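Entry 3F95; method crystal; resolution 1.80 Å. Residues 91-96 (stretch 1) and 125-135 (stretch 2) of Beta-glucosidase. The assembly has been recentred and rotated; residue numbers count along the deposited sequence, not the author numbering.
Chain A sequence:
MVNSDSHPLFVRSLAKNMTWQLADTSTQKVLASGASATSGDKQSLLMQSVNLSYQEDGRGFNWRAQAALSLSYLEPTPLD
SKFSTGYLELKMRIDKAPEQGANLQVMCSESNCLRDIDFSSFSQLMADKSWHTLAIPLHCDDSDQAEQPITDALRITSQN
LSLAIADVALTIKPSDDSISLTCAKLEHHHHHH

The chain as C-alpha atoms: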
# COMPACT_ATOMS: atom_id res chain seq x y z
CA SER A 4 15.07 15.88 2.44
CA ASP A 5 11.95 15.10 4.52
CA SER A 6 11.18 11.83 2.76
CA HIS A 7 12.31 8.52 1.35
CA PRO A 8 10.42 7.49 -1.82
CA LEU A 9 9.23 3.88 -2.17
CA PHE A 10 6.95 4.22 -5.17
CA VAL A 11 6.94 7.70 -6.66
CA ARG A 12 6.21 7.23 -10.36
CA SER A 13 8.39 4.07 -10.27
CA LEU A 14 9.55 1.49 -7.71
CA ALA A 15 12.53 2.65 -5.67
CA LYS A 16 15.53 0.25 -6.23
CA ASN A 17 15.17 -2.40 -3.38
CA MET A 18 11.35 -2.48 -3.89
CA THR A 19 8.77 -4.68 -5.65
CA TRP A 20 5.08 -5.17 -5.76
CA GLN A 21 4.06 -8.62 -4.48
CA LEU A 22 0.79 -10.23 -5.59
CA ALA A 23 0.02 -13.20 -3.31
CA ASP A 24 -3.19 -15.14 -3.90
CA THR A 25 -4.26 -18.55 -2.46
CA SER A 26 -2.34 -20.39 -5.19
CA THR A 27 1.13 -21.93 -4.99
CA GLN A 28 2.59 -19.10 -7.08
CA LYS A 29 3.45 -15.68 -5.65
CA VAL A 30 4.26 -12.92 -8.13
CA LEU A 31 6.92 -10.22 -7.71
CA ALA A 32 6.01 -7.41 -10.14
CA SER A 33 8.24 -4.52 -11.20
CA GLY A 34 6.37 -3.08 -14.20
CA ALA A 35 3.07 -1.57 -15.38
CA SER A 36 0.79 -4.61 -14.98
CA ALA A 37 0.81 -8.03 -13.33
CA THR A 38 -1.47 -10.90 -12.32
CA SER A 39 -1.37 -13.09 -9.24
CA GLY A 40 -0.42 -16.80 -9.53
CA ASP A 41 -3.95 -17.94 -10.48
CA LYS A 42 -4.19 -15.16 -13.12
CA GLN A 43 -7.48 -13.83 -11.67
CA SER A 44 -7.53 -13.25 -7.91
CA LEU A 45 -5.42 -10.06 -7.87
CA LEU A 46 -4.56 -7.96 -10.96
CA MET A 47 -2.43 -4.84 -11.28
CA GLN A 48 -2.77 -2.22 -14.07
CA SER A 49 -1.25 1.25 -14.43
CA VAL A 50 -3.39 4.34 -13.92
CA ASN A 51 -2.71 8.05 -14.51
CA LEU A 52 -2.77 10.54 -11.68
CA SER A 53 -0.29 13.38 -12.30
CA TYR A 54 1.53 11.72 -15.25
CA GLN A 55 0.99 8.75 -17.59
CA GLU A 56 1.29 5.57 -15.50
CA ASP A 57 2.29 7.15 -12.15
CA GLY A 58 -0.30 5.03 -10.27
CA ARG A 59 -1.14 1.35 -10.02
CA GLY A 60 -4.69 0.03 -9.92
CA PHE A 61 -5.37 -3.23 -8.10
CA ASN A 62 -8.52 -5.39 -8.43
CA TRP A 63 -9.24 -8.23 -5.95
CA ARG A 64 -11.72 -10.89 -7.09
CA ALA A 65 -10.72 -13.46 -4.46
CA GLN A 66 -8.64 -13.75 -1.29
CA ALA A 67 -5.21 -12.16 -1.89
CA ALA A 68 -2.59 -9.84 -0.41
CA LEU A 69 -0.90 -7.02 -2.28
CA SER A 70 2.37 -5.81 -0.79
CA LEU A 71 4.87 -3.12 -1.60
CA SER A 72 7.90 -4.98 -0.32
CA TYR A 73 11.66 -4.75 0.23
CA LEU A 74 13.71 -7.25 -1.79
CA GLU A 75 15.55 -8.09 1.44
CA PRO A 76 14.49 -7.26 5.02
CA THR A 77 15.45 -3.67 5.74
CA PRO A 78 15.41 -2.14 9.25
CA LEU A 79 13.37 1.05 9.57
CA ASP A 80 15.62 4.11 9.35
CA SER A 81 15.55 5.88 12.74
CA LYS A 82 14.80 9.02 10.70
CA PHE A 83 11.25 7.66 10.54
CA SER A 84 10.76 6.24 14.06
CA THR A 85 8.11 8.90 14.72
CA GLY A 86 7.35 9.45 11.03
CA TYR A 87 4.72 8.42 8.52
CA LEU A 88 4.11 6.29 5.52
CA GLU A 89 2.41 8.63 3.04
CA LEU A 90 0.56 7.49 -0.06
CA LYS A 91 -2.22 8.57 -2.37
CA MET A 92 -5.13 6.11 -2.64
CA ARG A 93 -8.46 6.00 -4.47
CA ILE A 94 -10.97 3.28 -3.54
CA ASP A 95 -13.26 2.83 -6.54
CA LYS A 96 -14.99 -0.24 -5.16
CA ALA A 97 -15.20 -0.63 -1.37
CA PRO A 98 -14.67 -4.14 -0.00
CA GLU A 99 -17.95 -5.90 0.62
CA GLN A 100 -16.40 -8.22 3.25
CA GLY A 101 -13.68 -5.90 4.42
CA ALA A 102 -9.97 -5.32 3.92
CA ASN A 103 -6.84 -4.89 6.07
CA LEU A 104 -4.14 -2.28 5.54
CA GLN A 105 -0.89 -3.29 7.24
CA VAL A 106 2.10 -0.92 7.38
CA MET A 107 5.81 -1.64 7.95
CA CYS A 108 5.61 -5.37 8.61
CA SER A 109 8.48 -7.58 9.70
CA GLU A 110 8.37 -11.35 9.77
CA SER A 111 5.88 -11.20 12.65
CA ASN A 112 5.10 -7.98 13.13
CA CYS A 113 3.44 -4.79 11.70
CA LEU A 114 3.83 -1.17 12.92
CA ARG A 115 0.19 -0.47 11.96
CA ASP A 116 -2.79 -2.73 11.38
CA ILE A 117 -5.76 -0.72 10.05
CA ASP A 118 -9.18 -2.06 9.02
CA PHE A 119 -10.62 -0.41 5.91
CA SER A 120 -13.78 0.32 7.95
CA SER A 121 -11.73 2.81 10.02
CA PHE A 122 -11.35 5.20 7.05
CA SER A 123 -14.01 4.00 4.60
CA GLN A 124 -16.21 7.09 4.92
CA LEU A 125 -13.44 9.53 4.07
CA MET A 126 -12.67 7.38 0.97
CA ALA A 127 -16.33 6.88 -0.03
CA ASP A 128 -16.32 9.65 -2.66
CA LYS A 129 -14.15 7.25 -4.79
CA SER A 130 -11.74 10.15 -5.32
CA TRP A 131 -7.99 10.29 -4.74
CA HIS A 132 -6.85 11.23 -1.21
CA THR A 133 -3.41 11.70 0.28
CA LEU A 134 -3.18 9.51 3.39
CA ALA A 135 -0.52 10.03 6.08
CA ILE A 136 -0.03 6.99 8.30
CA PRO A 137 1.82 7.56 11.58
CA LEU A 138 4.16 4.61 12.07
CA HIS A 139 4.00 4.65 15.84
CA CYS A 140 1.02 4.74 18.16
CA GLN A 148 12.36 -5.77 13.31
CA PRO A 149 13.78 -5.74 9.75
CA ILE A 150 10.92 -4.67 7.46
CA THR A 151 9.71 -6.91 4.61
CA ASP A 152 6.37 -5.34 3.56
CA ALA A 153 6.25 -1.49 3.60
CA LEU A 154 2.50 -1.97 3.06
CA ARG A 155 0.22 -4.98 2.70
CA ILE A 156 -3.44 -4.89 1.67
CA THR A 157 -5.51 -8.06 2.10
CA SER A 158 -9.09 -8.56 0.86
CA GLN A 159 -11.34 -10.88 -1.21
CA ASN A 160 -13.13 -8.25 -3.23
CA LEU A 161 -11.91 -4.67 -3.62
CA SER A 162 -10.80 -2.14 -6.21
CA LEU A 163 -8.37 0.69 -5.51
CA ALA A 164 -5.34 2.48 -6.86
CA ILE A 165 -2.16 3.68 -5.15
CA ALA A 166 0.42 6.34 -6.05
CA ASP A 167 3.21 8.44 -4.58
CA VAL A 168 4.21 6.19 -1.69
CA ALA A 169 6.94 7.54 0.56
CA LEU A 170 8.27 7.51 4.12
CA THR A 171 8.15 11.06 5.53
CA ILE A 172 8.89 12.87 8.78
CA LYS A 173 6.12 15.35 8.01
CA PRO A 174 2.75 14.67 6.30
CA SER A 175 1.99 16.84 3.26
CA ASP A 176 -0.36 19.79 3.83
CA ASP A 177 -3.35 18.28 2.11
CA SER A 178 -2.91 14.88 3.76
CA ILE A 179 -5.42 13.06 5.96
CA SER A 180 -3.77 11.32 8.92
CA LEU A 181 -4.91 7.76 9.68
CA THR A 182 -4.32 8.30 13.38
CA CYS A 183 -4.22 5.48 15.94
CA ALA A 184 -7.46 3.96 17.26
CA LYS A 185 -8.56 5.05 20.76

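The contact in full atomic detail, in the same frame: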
# COMPACT_ATOMS: atom_id res chain seq x y z
N LYS A 91 -0.92 8.19 -1.86
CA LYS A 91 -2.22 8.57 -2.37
C LYS A 91 -2.99 7.29 -2.70
O LYS A 91 -2.42 6.31 -3.19
CB LYS A 91 -2.09 9.47 -3.61
CG LYS A 91 -1.31 10.78 -3.29
CD LYS A 91 -1.20 11.68 -4.52
CE LYS A 91 -0.47 13.00 -4.17
NZ LYS A 91 0.95 12.72 -3.79
N MET A 92 -4.28 7.28 -2.37
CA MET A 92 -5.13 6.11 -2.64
C MET A 92 -6.48 6.58 -3.15
O MET A 92 -6.96 7.65 -2.75
CB MET A 92 -5.29 5.29 -1.36
CG MET A 92 -6.13 4.01 -1.53
SD MET A 92 -6.44 3.12 -0.02
CE MET A 92 -4.81 2.43 0.28
N ARG A 93 -7.09 5.79 -4.05
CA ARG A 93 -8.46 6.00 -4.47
C ARG A 93 -9.15 4.63 -4.35
O ARG A 93 -8.63 3.63 -4.87
CB ARG A 93 -8.49 6.45 -5.93
CG ARG A 93 -9.88 6.59 -6.54
CD ARG A 93 -9.80 7.04 -8.00
NE ARG A 93 -9.18 5.99 -8.81
CZ ARG A 93 -8.77 6.12 -10.07
NH1 ARG A 93 -8.89 7.27 -10.72
NH2 ARG A 93 -8.22 5.07 -10.69
N ILE A 94 -10.27 4.56 -3.65
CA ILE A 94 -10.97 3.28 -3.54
C ILE A 94 -12.20 3.37 -4.43
O ILE A 94 -13.18 4.02 -4.05
CB ILE A 94 -11.34 2.95 -2.08
CG1 ILE A 94 -10.06 2.93 -1.22
CG2 ILE A 94 -12.13 1.59 -1.99
CD1 ILE A 94 -10.35 2.61 0.26
N ASP A 95 -12.12 2.77 -5.61
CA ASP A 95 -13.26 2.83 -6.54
C ASP A 95 -14.33 1.77 -6.31
O ASP A 95 -15.48 1.96 -6.67
CB ASP A 95 -12.80 2.87 -7.98
CG ASP A 95 -11.98 1.67 -8.34
OD1 ASP A 95 -10.89 1.49 -7.75
OD2 ASP A 95 -12.42 0.91 -9.22
N LYS A 96 -13.96 0.67 -5.65
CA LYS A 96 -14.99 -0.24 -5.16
C LYS A 96 -14.63 -0.70 -3.77
O LYS A 96 -13.64 -1.42 -3.60
CB LYS A 96 -15.22 -1.42 -6.10
CG LYS A 96 -16.30 -2.39 -5.59
CD LYS A 96 -16.56 -3.56 -6.54
CE LYS A 96 -15.43 -4.56 -6.53
NZ LYS A 96 -15.79 -5.85 -7.18
N LEU A 125 -14.23 8.48 4.71
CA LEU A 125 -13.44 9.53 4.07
C LEU A 125 -13.00 9.17 2.63
O LEU A 125 -12.71 10.07 1.83
CB LEU A 125 -12.26 9.94 4.95
CG LEU A 125 -11.11 9.01 5.32
CD1 LEU A 125 -9.99 9.10 4.28
CD2 LEU A 125 -10.60 9.42 6.70
N MET A 126 -12.98 7.87 2.31
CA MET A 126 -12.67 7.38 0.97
C MET A 126 -13.90 7.20 0.04
O MET A 126 -13.77 6.90 -1.15
CB MET A 126 -11.93 6.04 1.07
CG MET A 126 -10.60 6.10 1.88
SD MET A 126 -9.39 7.29 1.28
CE MET A 126 -8.83 6.53 -0.24
N ALA A 127 -15.10 7.35 0.60
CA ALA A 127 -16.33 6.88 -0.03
C ALA A 127 -16.71 7.68 -1.27
O ALA A 127 -17.54 7.23 -2.09
CB ALA A 127 -17.50 6.90 0.98
N ASP A 128 -16.11 8.86 -1.44
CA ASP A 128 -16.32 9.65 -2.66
C ASP A 128 -15.64 9.02 -3.91
O ASP A 128 -15.83 9.52 -5.01
CB ASP A 128 -15.89 11.12 -2.49
CG ASP A 128 -14.41 11.29 -2.18
OD1 ASP A 128 -13.65 10.30 -2.27
OD2 ASP A 128 -14.00 12.43 -1.85
N LYS A 129 -14.88 7.94 -3.71
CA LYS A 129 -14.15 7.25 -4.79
C LYS A 129 -13.19 8.19 -5.51
O LYS A 129 -12.87 7.99 -6.69
CB LYS A 129 -15.12 6.59 -5.79
CG LYS A 129 -16.06 5.57 -5.14
CD LYS A 129 -16.95 4.90 -6.17
CE LYS A 129 -17.86 3.87 -5.52
NZ LYS A 129 -18.89 4.52 -4.64
N SER A 130 -12.72 9.22 -4.80
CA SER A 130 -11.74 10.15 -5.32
C SER A 130 -10.38 9.83 -4.71
O SER A 130 -10.29 9.12 -3.72
CB SER A 130 -12.10 11.60 -4.94
OG SER A 130 -13.44 11.89 -5.30
N TRP A 131 -9.33 10.39 -5.31
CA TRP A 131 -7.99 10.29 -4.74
C TRP A 131 -7.92 11.09 -3.45
O TRP A 131 -8.53 12.19 -3.36
CB TRP A 131 -6.94 10.83 -5.70
CG TRP A 131 -6.64 9.92 -6.84
CD1 TRP A 131 -7.17 9.97 -8.10
CD2 TRP A 131 -5.72 8.81 -6.83
NE1 TRP A 131 -6.64 8.95 -8.89
CE2 TRP A 131 -5.74 8.23 -8.13
CE3 TRP A 131 -4.89 8.26 -5.84
CZ2 TRP A 131 -4.93 7.12 -8.48
CZ3 TRP A 131 -4.09 7.13 -6.19
CH2 TRP A 131 -4.13 6.59 -7.49
N HIS A 132 -7.21 10.54 -2.46
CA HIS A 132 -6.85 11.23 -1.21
C HIS A 132 -5.41 10.93 -0.82
O HIS A 132 -4.92 9.81 -1.03
CB HIS A 132 -7.76 10.83 -0.05
CG HIS A 132 -9.20 11.04 -0.36
ND1 HIS A 132 -9.80 12.28 -0.28
CD2 HIS A 132 -10.15 10.20 -0.83
CE1 HIS A 132 -11.06 12.19 -0.66
NE2 HIS A 132 -11.30 10.93 -1.00
N THR A 133 -4.74 11.92 -0.26
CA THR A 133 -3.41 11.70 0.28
C THR A 133 -3.54 11.29 1.74
O THR A 133 -4.08 12.03 2.58
CB THR A 133 -2.55 12.97 0.17
OG1 THR A 133 -2.54 13.40 -1.19
CG2 THR A 133 -1.13 12.68 0.60
N LEU A 134 -3.07 10.08 2.05
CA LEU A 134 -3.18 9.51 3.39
C LEU A 134 -1.80 9.52 4.07
O LEU A 134 -0.80 9.08 3.47
CB LEU A 134 -3.72 8.08 3.31
CG LEU A 134 -5.07 7.85 2.61
CD1 LEU A 134 -5.42 6.34 2.61
CD2 LEU A 134 -6.19 8.67 3.34
N ALA A 135 -1.74 10.07 5.28
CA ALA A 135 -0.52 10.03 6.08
C ALA A 135 -0.70 9.06 7.24
O ALA A 135 -1.64 9.18 8.02
CB ALA A 135 -0.09 11.46 6.57
O HOH W 1 -11.44 6.95 -2.51

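What fills the apolar centre of this contact? Met126 directs its CA-to-CB bond toward the first stretch, and its side chain, m at all three chi angles, packs against two residues there. Its CE lies 3.9 Å from Met92 CB, and its CG lies 3.9 Å from Ile94 CD1. Leu134 adds to the same cluster from the partner strand, with its CD1 4.1 Å from Met92 CB. Met92, Ile94, Met126 and Leu134 are all buried, and the carbon-carbon separations of 3.9 to 4.1 Å are those of ordinary van der Waals packing. The Met126 methyl also reaches the backbone, with CE 3.3 Å from Met92 O.

How are the two strands joined beside this cluster? Met92 and His132 form a hydrogen-bonded antiparallel pair: Met92 N donates to His132 O at 2.9 Å, and His132 N donates to Met92 O, also at 2.9 Å. With angles at the hydrogen of 163° and 160°, both bonds are nearly straight. The same carbonyls receive close CA-H...O contacts, with Lys91 CA 3.3 Å from His132 O and Trp131 CA 3.5 Å from Met92 O. One residue along, Lys91 and Thr133 make the non-hydrogen-bonded pair, their CA atoms 4.3 Å apart. Their side chains share the face of the sheet other than that of Met92 and His132, and Lys91 CG comes within 3.6 Å of Thr133 OG1.

Why does Trp131 have the largest area covered by the other stretch? Its CA-to-CB bond points sideways, but the indole comes nearer and lies alongside the first strand. Arg93 CB sits over one face, 3.9 Å from the centroid of the five-membered ring and 16° off the ring normal, which is a CH-pi contact. Lys91 O approaches the ring edge instead, 3.5 Å from Trp131 CZ3. Farther out, Trp131 NE1 lies over one face of the Arg93 guanidinium, 3.4 Å from Arg93 NH1; since both nitrogens are donors, no hydrogen bond joins them.

What holds the contact together where direct strand pairing gives way? A water bridges the stretches: it accepts from Ile94 N at 2.9 Å and donates to Met126 O and Ser130 O, each 2.7 Å from the water oxygen. Met126 O also accepts from Lys129 N at 3.0 Å, closing a type I turn whose last residue, Lys129, has positive phi. The Lys129 side chain, t at chi2 and chi3, runs past the carbonyls of Ile94 and Asp95, its CG 3.4 Å from Ile94 O and its CE 3.3 Å from Asp95 O. Asp128 braces the return to the strand from within its own stretch: its OD1 accepts from Ser130 N at 2.9 Å and from His132 NE2 at 2.7 Å. That carboxylate touches nothing in the first stretch, yet it ties the turn to the residue that pairs with Met92.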